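Local coordinates for protein putative transcriptional regulator (Clostridium difficile, PDB 3QI7) that is of unknown function but has a periplasmic-binding-protein-like fold, is probably a lipoprotein, and may bind a small ligand such as a sugar, at residues Glu33-Glu38 and Leu313-Ala318; Leu241-Ala244 and Lys248-Val251. All coordinates share one frame; numbering follows the deposited sequence.

Interaction 1 (Glu33-Glu38 and Leu313-Ala318); sequences EEMAKE and LAIYLA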
ATOM      1  N   GLU A  33      13.336  -7.957   3.556  1.00 26.86           N
ATOM      2  CA  GLU A  33      14.157  -9.077   4.011  1.00 27.23           C
ATOM      3  C   GLU A  33      13.948 -10.300   3.143  1.00 27.88           C
ATOM      4  O   GLU A  33      14.917 -11.025   2.845  1.00 28.47           O
ATOM      5  CB  GLU A  33      13.890  -9.423   5.494  1.00 29.39           C
ATOM      6  CG  GLU A  33      14.531  -8.429   6.457  1.00 34.43           C
ATOM      7  CD  GLU A  33      16.053  -8.315   6.270  1.00 35.78           C
ATOM      8  OE1 GLU A  33      16.745  -9.359   6.365  1.00 33.99           O
ATOM      9  OE2 GLU A  33      16.548  -7.186   5.996  1.00 29.99           O
ATOM     10  N   GLU A  34      12.686 -10.532   2.756  1.00 26.23           N
ATOM     11  CA  GLU A  34      12.323 -11.616   1.885  1.00 27.93           C
ATOM     12  C   GLU A  34      12.984 -11.466   0.528  1.00 26.48           C
ATOM     13  O   GLU A  34      13.549 -12.418  -0.014  1.00 25.32           O
ATOM     14  CB  GLU A  34      10.802 -11.699   1.731  1.00 28.76           C
ATOM     15  CG  GLU A  34      10.339 -12.863   0.914  1.00 38.13           C
ATOM     16  CD  GLU A  34       8.852 -13.132   1.091  1.00 46.73           C
ATOM     17  OE1 GLU A  34       8.478 -13.703   2.142  1.00 56.60           O
ATOM     18  OE2 GLU A  34       8.070 -12.782   0.175  1.00 50.28           O
HETATM   19  N   MSE A  35      12.961 -10.261  -0.016  1.00 25.64           N
HETATM   20  CA  MSE A  35      13.576 -10.035  -1.319  1.00 26.34           C
HETATM   21  C   MSE A  35      15.098 -10.193  -1.262  1.00 27.82           C
HETATM   22  O   MSE A  35      15.710 -10.693  -2.197  1.00 30.52           O
HETATM   23  CB  MSE A  35      13.216  -8.654  -1.835  1.00 26.52           C
HETATM   24  CG  MSE A  35      11.704  -8.403  -2.006  1.00 35.78           C
HETATM   25 SE   MSE A  35      11.129  -8.899  -3.791  0.75 48.06          SE
HETATM   26  CE  MSE A  35      11.989  -7.518  -4.821  1.00 34.86           C
ATOM     27  N   ALA A  36      15.696  -9.760  -0.159  1.00 29.36           N
ATOM     28  CA  ALA A  36      17.110  -9.982   0.103  1.00 29.93           C
ATOM     29  C   ALA A  36      17.496 -11.457   0.013  1.00 31.63           C
ATOM     30  O   ALA A  36      18.518 -11.796  -0.597  1.00 33.58           O
ATOM     31  CB  ALA A  36      17.497  -9.434   1.482  1.00 29.01           C
ATOM     32  N   LYS A  37      16.699 -12.310   0.652  1.00 32.00           N
ATOM     33  CA  LYS A  37      16.933 -13.750   0.643  1.00 33.60           C
ATOM     34  C   LYS A  37      16.757 -14.318  -0.772  1.00 32.24           C
ATOM     35  O   LYS A  37      17.560 -15.116  -1.225  1.00 34.89           O
ATOM     36  CB  LYS A  37      16.033 -14.447   1.662  1.00 32.72           C
ATOM     37  CG  LYS A  37      16.358 -15.905   1.908  1.00 40.12           C
ATOM     38  N   GLU A  38      15.739 -13.876  -1.481  1.00 31.47           N
ATOM     39  CA  GLU A  38      15.494 -14.281  -2.876  0.50 32.05           C
ATOM     40  C   GLU A  38      16.721 -14.004  -3.737  1.00 32.44           C
ATOM     41  O   GLU A  38      17.165 -14.844  -4.506  1.00 31.61           O
ATOM     42  CB  GLU A  38      14.257 -13.526  -3.417  0.50 31.42           C
ATOM     43  CG  GLU A  38      13.858 -13.758  -4.885  0.50 30.79           C
ATOM     44  CD  GLU A  38      12.501 -13.106  -5.232  0.50 32.90           C
ATOM     45  OE1 GLU A  38      11.494 -13.429  -4.565  0.50 33.32           O
ATOM     46  OE2 GLU A  38      12.435 -12.263  -6.159  0.50 19.74           O
ATOM     47  N   LEU A 313       7.854  -3.944  -6.007  1.00 19.20           N
ATOM     48  CA  LEU A 313       7.885  -3.460  -7.393  1.00 21.25           C
ATOM     49  C   LEU A 313       9.096  -2.559  -7.609  1.00 22.19           C
ATOM     50  O   LEU A 313       9.784  -2.658  -8.636  1.00 21.31           O
ATOM     51  CB  LEU A 313       6.599  -2.688  -7.750  1.00 22.54           C
ATOM     52  CG  LEU A 313       6.607  -1.894  -9.069  1.00 20.83           C
ATOM     53  CD1 LEU A 313       6.797  -2.863 -10.248  1.00 21.59           C
ATOM     54  CD2 LEU A 313       5.348  -1.031  -9.288  1.00 21.21           C
ATOM     55  N   ALA A 314       9.321  -1.638  -6.673  1.00 21.20           N
ATOM     56  CA  ALA A 314      10.472  -0.697  -6.778  1.00 21.18           C
ATOM     57  C   ALA A 314      11.808  -1.438  -6.816  1.00 21.41           C
ATOM     58  O   ALA A 314      12.701  -1.085  -7.609  1.00 20.77           O
ATOM     59  CB  ALA A 314      10.454   0.354  -5.628  1.00 18.20           C
ATOM     60  N   ILE A 315      11.953  -2.468  -5.992  1.00 19.88           N
ATOM     61  CA  ILE A 315      13.203  -3.265  -6.021  1.00 22.65           C
ATOM     62  C   ILE A 315      13.413  -3.950  -7.400  1.00 22.18           C
ATOM     63  O   ILE A 315      14.508  -3.901  -7.962  1.00 23.86           O
ATOM     64  CB  ILE A 315      13.231  -4.294  -4.869  1.00 24.03           C
ATOM     65  CG1 ILE A 315      13.304  -3.558  -3.520  1.00 22.58           C
ATOM     66  CG2 ILE A 315      14.423  -5.268  -5.024  1.00 25.99           C
ATOM     67  CD1 ILE A 315      12.807  -4.379  -2.369  1.00 18.93           C
ATOM     68  N   TYR A 316      12.370  -4.588  -7.923  1.00 23.22           N
ATOM     69  CA  TYR A 316      12.439  -5.273  -9.219  1.00 21.58           C
ATOM     70  C   TYR A 316      12.750  -4.295 -10.337  1.00 23.79           C
ATOM     71  O   TYR A 316      13.516  -4.613 -11.251  1.00 23.37           O
ATOM     72  CB  TYR A 316      11.122  -6.001  -9.548  1.00 22.97           C
ATOM     73  CG  TYR A 316      10.886  -7.322  -8.825  1.00 21.18           C
ATOM     74  CD1 TYR A 316      11.882  -8.279  -8.701  1.00 26.87           C
ATOM     75  CD2 TYR A 316       9.660  -7.612  -8.301  1.00 26.98           C
ATOM     76  CE1 TYR A 316      11.643  -9.508  -8.039  1.00 29.58           C
ATOM     77  CE2 TYR A 316       9.414  -8.806  -7.644  1.00 26.82           C
ATOM     78  CZ  TYR A 316      10.403  -9.752  -7.519  1.00 32.09           C
ATOM     79  OH  TYR A 316      10.108 -10.920  -6.854  1.00 33.17           O
ATOM     80  N   LEU A 317      12.171  -3.093 -10.268  1.00 21.92           N
ATOM     81  CA  LEU A 317      12.395  -2.061 -11.276  1.00 24.93           C
ATOM     82  C   LEU A 317      13.832  -1.569 -11.221  1.00 25.62           C
ATOM     83  O   LEU A 317      14.495  -1.438 -12.265  1.00 27.94           O
ATOM     84  CB  LEU A 317      11.439  -0.879 -11.034  1.00 25.81           C
ATOM     85  CG  LEU A 317      10.913  -0.028 -12.176  1.00 33.82           C
ATOM     86  CD1 LEU A 317      10.522  -0.842 -13.426  1.00 25.88           C
ATOM     87  CD2 LEU A 317       9.713   0.768 -11.621  1.00 31.08           C
ATOM     88  N   ALA A 318      14.298  -1.247 -10.013  1.00 25.73           N
ATOM     89  CA  ALA A 318      15.681  -0.798  -9.836  1.00 24.73           C
ATOM     90  C   ALA A 318      16.651  -1.827 -10.427  1.00 25.72           C
ATOM     91  O   ALA A 318      17.533  -1.490 -11.204  1.00 25.40           O
ATOM     92  CB  ALA A 318      16.001  -0.553  -8.351  1.00 27.28           C
TER
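Met35, present as selenomethionine, reaches across from helix 26-42 and ends in the angle between Ile315 and Tyr316, two consecutive residues of helix 306-324. The example illustrates how helices too far apart to mesh closely can be joined by long side chains: the axes of the short segments pass 11.4 Å from one another, their directions differing by 35°.

The apolar part of the contact is concentrated on a single methyl group. Met35 CE meets Ile315 CG2 tip to tip at 3.3 Å and lies 3.5 Å from Ile315 CB, both shorter than usual carbon-carbon spacing, which leaves the exact fit uncertain. Met35 CE also sits over the middle of the Tyr316 ring in a CH-pi contact, 3.8 Å from the centroid and only 9° off the ring normal. Bends at the second and third torsions of Met35 carry the methyl onto that face. Met35 SE follows more obliquely, 4.4 Å from the centroid of the Tyr316 ring, and makes this a Met-aromatic contact as well.

The polar part lies at the rim of the ring. Tyr316 OH donates to Glu38 OE2 over 2.8 Å, and the carboxylate oxygen receives it on its syn lone pair. Glu38 reaches so far because its CG is anti to the backbone N (chi1 177°) and the chain runs on extended. Since Glu38 has a second conformer, this bond may not be permanent.

Tyr39 of helix 26-42 also touches Ile315 and Tyr316, while Phe340 and Arg344 of helix 334-345 pack against the tyrosine. On the sheet side, Ile59 of strand 57-63 contacts both Met35 and Ile315, so an early and a late helix meet on the mixed sheet, consistent with the layered helix-and-sheet domain of a periplasmic-binding-protein-like fold.

Interaction 2 (Leu241-Ala244 and Lys248-Val251); sequences LTKA and KYIV
Ala244 O accepts a hydrogen bond from Lys248 N at 2.8 Å, with an N-H...O angle of 136°, and this bond spans the last turn of helix 234-247. Lys248 is the first residue to leave the helical conformation, and it does so with a positive phi of 70°, the left-handed step by which many helices end. Its ammonium group bonds back to the carbonyl of Leu245 and also reaches that of Phe293.

The step brings Tyr249 back along the helix. Its CG stands between the backbone N and the carbonyl carbon, the crowded position (chi1 52°), which lays the ring across Ala244. Ala244 CA sits over one face, toward the rim, in a CH-pi contact 3.7 Å from the centroid of the Tyr249 ring, and Ala244 CB touches Tyr249 CE1 at 3.5 Å. Tyr249 OH lies 3.2 Å from Lys243 CB, but its hydrogen bond is with the carbonyl of Ile240.

In fold terms the chain returns from a helix to run alongside the edge of a parallel sheet, consistent with the alternating strand-helix domains of periplasmic binding proteins: Ile250 shares backbone bonds with Ile227 and with Val229 of strand 228-231. Val251 then faces the helix, its CG1 meeting Leu241 CD2 at 3.8 Å in an oblique crossing and its CG2 resting 3.9 Å from Ala244 CB. Ile216 and Val220 of helix 203-223 pack on Tyr249. Lys243 sends its chain past the tyrosine at about a right angle to form salt bridges with Glu217 and Glu246.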
ATOM      1  N   LEU A 241     -15.761  -5.886   9.721  1.00 22.97           N
ATOM      2  CA  LEU A 241     -15.655  -7.243   9.183  1.00 21.71           C
ATOM      3  C   LEU A 241     -16.319  -8.265  10.121  1.00 23.62           C
ATOM      4  O   LEU A 241     -17.021  -9.161   9.671  1.00 23.79           O
ATOM      5  CB  LEU A 241     -14.197  -7.584   8.946  1.00 19.09           C
ATOM      6  CG  LEU A 241     -13.570  -6.968   7.686  1.00 20.50           C
ATOM      7  CD1 LEU A 241     -12.061  -7.200   7.666  1.00 18.06           C
ATOM      8  CD2 LEU A 241     -14.240  -7.487   6.394  1.00 23.15           C
ATOM      9  N   THR A 242     -16.075  -8.134  11.418  1.00 25.30           N
ATOM     10  CA  THR A 242     -16.726  -8.984  12.408  1.00 25.98           C
ATOM     11  C   THR A 242     -18.249  -8.920  12.302  1.00 27.00           C
ATOM     12  O   THR A 242     -18.908  -9.952  12.242  1.00 27.74           O
ATOM     13  CB  THR A 242     -16.263  -8.607  13.819  1.00 29.60           C
ATOM     14  OG1 THR A 242     -14.833  -8.710  13.875  1.00 25.08           O
ATOM     15  CG2 THR A 242     -16.897  -9.527  14.897  1.00 26.02           C
ATOM     16  N   LYS A 243     -18.811  -7.718  12.253  1.00 26.21           N
ATOM     17  CA  LYS A 243     -20.270  -7.560  12.125  1.00 26.72           C
ATOM     18  C   LYS A 243     -20.813  -8.069  10.766  1.00 25.83           C
ATOM     19  O   LYS A 243     -21.952  -8.576  10.703  1.00 26.84           O
ATOM     20  CB  LYS A 243     -20.681  -6.104  12.402  1.00 23.25           C
ATOM     21  CG  LYS A 243     -22.155  -5.849  12.562  1.00 28.73           C
ATOM     22  CD  LYS A 243     -22.678  -6.445  13.843  1.00 36.15           C
ATOM     23  CE  LYS A 243     -23.733  -5.601  14.482  1.00 36.80           C
ATOM     24  NZ  LYS A 243     -24.311  -6.361  15.627  1.00 37.29           N
ATOM     25  N   ALA A 244     -20.015  -7.934   9.709  1.00 21.18           N
ATOM     26  CA  ALA A 244     -20.368  -8.437   8.367  1.00 21.43           C
ATOM     27  C   ALA A 244     -20.653  -9.938   8.371  1.00 23.59           C
ATOM     28  O   ALA A 244     -21.512 -10.406   7.625  1.00 23.61           O
ATOM     29  CB  ALA A 244     -19.245  -8.155   7.357  1.00 18.13           C
ATOM     30  N   LYS A 248     -24.178  -9.981   7.084  1.00 27.54           N
ATOM     31  CA  LYS A 248     -23.952 -10.506   5.744  1.00 27.37           C
ATOM     32  C   LYS A 248     -24.045  -9.427   4.695  1.00 26.49           C
ATOM     33  O   LYS A 248     -24.559  -9.630   3.600  1.00 24.44           O
ATOM     34  CB  LYS A 248     -24.866 -11.681   5.429  1.00 28.66           C
ATOM     35  CG  LYS A 248     -24.810 -12.797   6.469  1.00 32.41           C
ATOM     36  CD  LYS A 248     -24.383 -14.098   5.835  1.00 39.50           C
ATOM     37  CE  LYS A 248     -24.697 -15.292   6.730  1.00 45.85           C
ATOM     38  NZ  LYS A 248     -23.632 -15.469   7.744  1.00 47.45           N
ATOM     39  N   TYR A 249     -23.492  -8.274   5.048  1.00 26.31           N
ATOM     40  CA  TYR A 249     -23.440  -7.152   4.144  1.00 25.19           C
ATOM     41  C   TYR A 249     -22.161  -7.221   3.324  1.00 23.32           C
ATOM     42  O   TYR A 249     -21.496  -8.261   3.316  1.00 24.73           O
ATOM     43  CB  TYR A 249     -23.617  -5.816   4.912  1.00 26.18           C
ATOM     44  CG  TYR A 249     -22.727  -5.566   6.112  1.00 24.22           C
ATOM     45  CD1 TYR A 249     -21.399  -5.202   5.967  1.00 20.00           C
ATOM     46  CD2 TYR A 249     -23.244  -5.636   7.401  1.00 26.15           C
ATOM     47  CE1 TYR A 249     -20.587  -4.902   7.086  1.00 21.13           C
ATOM     48  CE2 TYR A 249     -22.445  -5.370   8.522  1.00 21.62           C
ATOM     49  CZ  TYR A 249     -21.134  -5.014   8.369  1.00 23.85           C
ATOM     50  OH  TYR A 249     -20.390  -4.750   9.494  1.00 25.47           O
ATOM     51  N   ILE A 250     -21.847  -6.154   2.605  1.00 23.86           N
ATOM     52  CA  ILE A 250     -20.660  -6.112   1.761  1.00 21.02           C
ATOM     53  C   ILE A 250     -19.547  -5.263   2.389  1.00 21.89           C
ATOM     54  O   ILE A 250     -19.807  -4.191   2.949  1.00 20.61           O
ATOM     55  CB  ILE A 250     -20.984  -5.532   0.352  1.00 22.71           C
ATOM     56  CG1 ILE A 250     -22.033  -6.378  -0.368  1.00 23.22           C
ATOM     57  CG2 ILE A 250     -19.759  -5.432  -0.499  1.00 20.47           C
ATOM     58  CD1 ILE A 250     -22.919  -5.544  -1.336  1.00 22.59           C
ATOM     59  N   VAL A 251     -18.319  -5.762   2.311  1.00 19.61           N
ATOM     60  CA  VAL A 251     -17.123  -4.980   2.651  1.00 20.47           C
ATOM     61  C   VAL A 251     -16.148  -5.083   1.477  1.00 21.28           C
ATOM     62  O   VAL A 251     -15.260  -5.953   1.416  1.00 19.64           O
ATOM     63  CB  VAL A 251     -16.478  -5.426   3.982  1.00 19.11           C
ATOM     64  CG1 VAL A 251     -15.358  -4.462   4.373  1.00 21.80           C
ATOM     65  CG2 VAL A 251     -17.572  -5.543   5.073  1.00 21.77           C
TER

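How the interactions relate
From the N terminus, the chain passes through helix 26-42, the first partner of interaction 1, and does not close that contact until helix 306-324, so 274 residues lie between its segments. Interaction 2 falls wholly within this long loop and closes a far smaller one, with three helical residues between 241-244 and 248-251. The two therefore nest without crossing. One joins early and late helices on the mixed sheet; the other packs the chain leaving helix 234-247 against that helix, beside the separate three-stranded parallel sheet. The centres of interactions 1 and 2 are about 35 Å apart, on opposite sides of the chain's centre. Their nearest atoms are about 22 Å apart.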